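Local coordinates for fervidolysin (Fervidobacterium pennivorans, PDB 1R6V), which degrades keratin into peptides as a calcium-binding, subtilisin-like serine protease, allowing its bacterium to grow on native feathers, at residues Ile157-Asp162 / Lys225-Val230. The protein carries 1 engineered substitution. Sequence-based numbering, arbitrary orientation.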
ATOM      1  N   ILE A 157     -20.138  12.537   6.462  1.00 12.97           N
ATOM      2  CA  ILE A 157     -20.108  12.075   5.073  1.00 12.99           C
ATOM      3  C   ILE A 157     -19.250  10.807   5.015  1.00 11.41           C
ATOM      4  O   ILE A 157     -18.103  10.802   5.444  1.00 12.40           O
ATOM      5  CB  ILE A 157     -19.488  13.146   4.133  1.00 13.44           C
ATOM      6  CG1 ILE A 157     -20.440  14.340   4.019  1.00 15.06           C
ATOM      7  CG2 ILE A 157     -19.243  12.564   2.732  1.00 14.52           C
ATOM      8  CD1 ILE A 157     -19.819  15.548   3.323  1.00 15.77           C
ATOM      9  N   VAL A 158     -19.828   9.732   4.485  1.00 10.77           N
ATOM     10  CA  VAL A 158     -19.127   8.452   4.367  1.00  8.62           C
ATOM     11  C   VAL A 158     -18.854   8.148   2.899  1.00  9.57           C
ATOM     12  O   VAL A 158     -19.802   8.084   2.099  1.00 10.64           O
ATOM     13  CB  VAL A 158     -20.017   7.293   4.883  1.00 11.18           C
ATOM     14  CG1 VAL A 158     -19.332   5.954   4.662  1.00 10.12           C
ATOM     15  CG2 VAL A 158     -20.356   7.503   6.350  1.00 11.56           C
ATOM     16  N   ALA A 159     -17.590   7.949   2.546  1.00  9.91           N
ATOM     17  CA  ALA A 159     -17.269   7.615   1.163  1.00 10.28           C
ATOM     18  C   ALA A 159     -17.304   6.113   0.994  1.00 10.11           C
ATOM     19  O   ALA A 159     -16.645   5.377   1.730  1.00  9.83           O
ATOM     20  CB  ALA A 159     -15.897   8.144   0.769  1.00 11.64           C
ATOM     21  N   VAL A 160     -18.102   5.668   0.029  1.00 10.06           N
ATOM     22  CA  VAL A 160     -18.198   4.243  -0.276  1.00 10.92           C
ATOM     23  C   VAL A 160     -17.338   4.095  -1.543  1.00 10.36           C
ATOM     24  O   VAL A 160     -17.758   4.446  -2.643  1.00 12.67           O
ATOM     25  CB  VAL A 160     -19.679   3.821  -0.493  1.00  9.95           C
ATOM     26  CG1 VAL A 160     -19.752   2.431  -1.155  1.00 10.69           C
ATOM     27  CG2 VAL A 160     -20.396   3.772   0.869  1.00 10.79           C
ATOM     28  N   VAL A 161     -16.132   3.575  -1.351  1.00 12.17           N
ATOM     29  CA  VAL A 161     -15.117   3.405  -2.404  1.00  9.58           C
ATOM     30  C   VAL A 161     -15.330   1.988  -2.877  1.00 11.02           C
ATOM     31  O   VAL A 161     -14.828   1.034  -2.297  1.00 11.65           O
ATOM     32  CB  VAL A 161     -13.740   3.650  -1.789  1.00 10.66           C
ATOM     33  CG1 VAL A 161     -12.676   3.684  -2.891  1.00  8.62           C
ATOM     34  CG2 VAL A 161     -13.785   4.993  -1.024  1.00  9.64           C
ATOM     35  N   ASP A 162     -16.053   1.882  -3.987  1.00 10.54           N
ATOM     36  CA  ASP A 162     -16.533   0.585  -4.419  1.00 11.96           C
ATOM     37  C   ASP A 162     -16.976   0.626  -5.903  1.00 12.34           C
ATOM     38  O   ASP A 162     -16.386   1.337  -6.729  1.00 12.47           O
ATOM     39  CB  ASP A 162     -17.739   0.323  -3.501  1.00 12.23           C
ATOM     40  CG  ASP A 162     -17.981  -1.124  -3.219  1.00 16.04           C
ATOM     41  OD1 ASP A 162     -18.450  -1.833  -4.135  1.00 15.33           O
ATOM     42  OD2 ASP A 162     -17.696  -1.539  -2.070  1.00 15.16           O
ATOM     43  N   LYS A 225     -24.570  10.452   5.403  1.00 14.57           N
ATOM     44  CA  LYS A 225     -24.782  10.595   3.969  1.00 15.73           C
ATOM     45  C   LYS A 225     -23.720   9.765   3.271  1.00 14.37           C
ATOM     46  O   LYS A 225     -22.605   9.630   3.767  1.00 15.46           O
ATOM     47  CB  LYS A 225     -24.647  12.059   3.528  1.00 19.19           C
ATOM     48  CG  LYS A 225     -25.766  12.965   4.030  1.00 20.77           C
ATOM     49  CD  LYS A 225     -27.099  12.544   3.448  1.00 23.10           C
ATOM     50  CE  LYS A 225     -28.155  13.634   3.607  1.00 27.31           C
ATOM     51  NZ  LYS A 225     -28.439  13.918   5.033  1.00 28.29           N
ATOM     52  N   ILE A 226     -24.075   9.244   2.104  1.00 14.64           N
ATOM     53  CA  ILE A 226     -23.184   8.399   1.324  1.00 13.87           C
ATOM     54  C   ILE A 226     -22.591   9.140   0.132  1.00 13.90           C
ATOM     55  O   ILE A 226     -23.324   9.696  -0.691  1.00 12.76           O
ATOM     56  CB  ILE A 226     -23.946   7.163   0.782  1.00 13.09           C
ATOM     57  CG1 ILE A 226     -24.534   6.351   1.941  1.00 12.89           C
ATOM     58  CG2 ILE A 226     -23.013   6.303  -0.091  1.00 13.85           C
ATOM     59  CD1 ILE A 226     -23.500   5.715   2.842  1.00 15.16           C
ATOM     60  N   MET A 227     -21.266   9.120   0.030  1.00 12.59           N
ATOM     61  CA  MET A 227     -20.562   9.751  -1.090  1.00 12.27           C
ATOM     62  C   MET A 227     -19.963   8.617  -1.921  1.00 12.34           C
ATOM     63  O   MET A 227     -19.002   7.985  -1.512  1.00 11.81           O
ATOM     64  CB  MET A 227     -19.438  10.674  -0.574  1.00 10.82           C
ATOM     65  CG  MET A 227     -18.473  11.203  -1.664  1.00 13.04           C
ATOM     66  SD  MET A 227     -17.075  12.140  -0.905  1.00  8.40           S
ATOM     67  CE  MET A 227     -17.876  13.834  -0.767  1.00 17.51           C
ATOM     68  N   PRO A 228     -20.549   8.326  -3.089  1.00 12.89           N
ATOM     69  CA  PRO A 228     -19.999   7.245  -3.911  1.00 13.63           C
ATOM     70  C   PRO A 228     -18.729   7.624  -4.680  1.00 13.38           C
ATOM     71  O   PRO A 228     -18.655   8.695  -5.292  1.00 12.94           O
ATOM     72  CB  PRO A 228     -21.157   6.882  -4.847  1.00 14.61           C
ATOM     73  CG  PRO A 228     -22.003   8.110  -4.870  1.00 18.81           C
ATOM     74  CD  PRO A 228     -21.916   8.691  -3.501  1.00 15.00           C
ATOM     75  N   ILE A 229     -17.725   6.755  -4.599  1.00 12.30           N
ATOM     76  CA  ILE A 229     -16.461   6.923  -5.316  1.00 11.87           C
ATOM     77  C   ILE A 229     -16.344   5.636  -6.116  1.00 13.48           C
ATOM     78  O   ILE A 229     -16.201   4.548  -5.554  1.00 11.71           O
ATOM     79  CB  ILE A 229     -15.237   7.073  -4.370  1.00 13.25           C
ATOM     80  CG1 ILE A 229     -15.436   8.255  -3.404  1.00 14.94           C
ATOM     81  CG2 ILE A 229     -13.955   7.234  -5.216  1.00 12.61           C
ATOM     82  CD1 ILE A 229     -15.433   9.678  -4.053  1.00 13.31           C
ATOM     83  N   VAL A 230     -16.419   5.748  -7.437  1.00 12.34           N
ATOM     84  CA  VAL A 230     -16.389   4.562  -8.272  1.00 12.85           C
ATOM     85  C   VAL A 230     -14.988   4.101  -8.623  1.00 12.60           C
ATOM     86  O   VAL A 230     -14.312   4.732  -9.436  1.00 13.41           O
ATOM     87  CB  VAL A 230     -17.192   4.813  -9.579  1.00 11.05           C
ATOM     88  CG1 VAL A 230     -17.240   3.546 -10.440  1.00 12.38           C
ATOM     89  CG2 VAL A 230     -18.597   5.271  -9.221  1.00 12.55           C
TER
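Val-158 and Met-227 bond through their backbones where strands 157-162 and 225-230 pair in parallel in the central sheet of the subtilisin fold. Five backbone hydrogen bonds join the strands. Val-158 uses both its N, to Lys-225 O, and its O, which accepts Met-227 N at 2.7 Å. Val-160 likewise bonds through N to Met-227 O and through O to Ile-229 N. Asp-162 N closes the series on Ile-229 O at 3.1 Å. CA-H...O contacts add to the pairing; in the shortest, Ala-159 CA is 3.2 Å from Met-227 O.

Apolar side chains pack on both faces of the strand pair. On one face, Ile-157 CG2 meets Met-227 CB at 3.8 Å. Helix 246-258 covers Met-227 and Ile-229 here, through Trp-255 and Ala-256. On the other face, Val-160 and Ile-226 touch methyl to methyl, CG2 to CG2, at 3.8 Å. Val-160 CG2, anti to its own carbonyl carbon, is the branch that meets Ile-226. Helix 200-209 packs on this face, with Val-204 against Val-160 and Ile-208 against Ile-226.

Asp-162, the inferred charge-relay aspartate, is the last residue of strand 157-162. Its side chain touches Ala-200, an engineered residue at the inferred histidine position of the charge relay. Asp-162 N lies almost in line with the Ile-229 C=O bond, at a C=O...N angle of 175°.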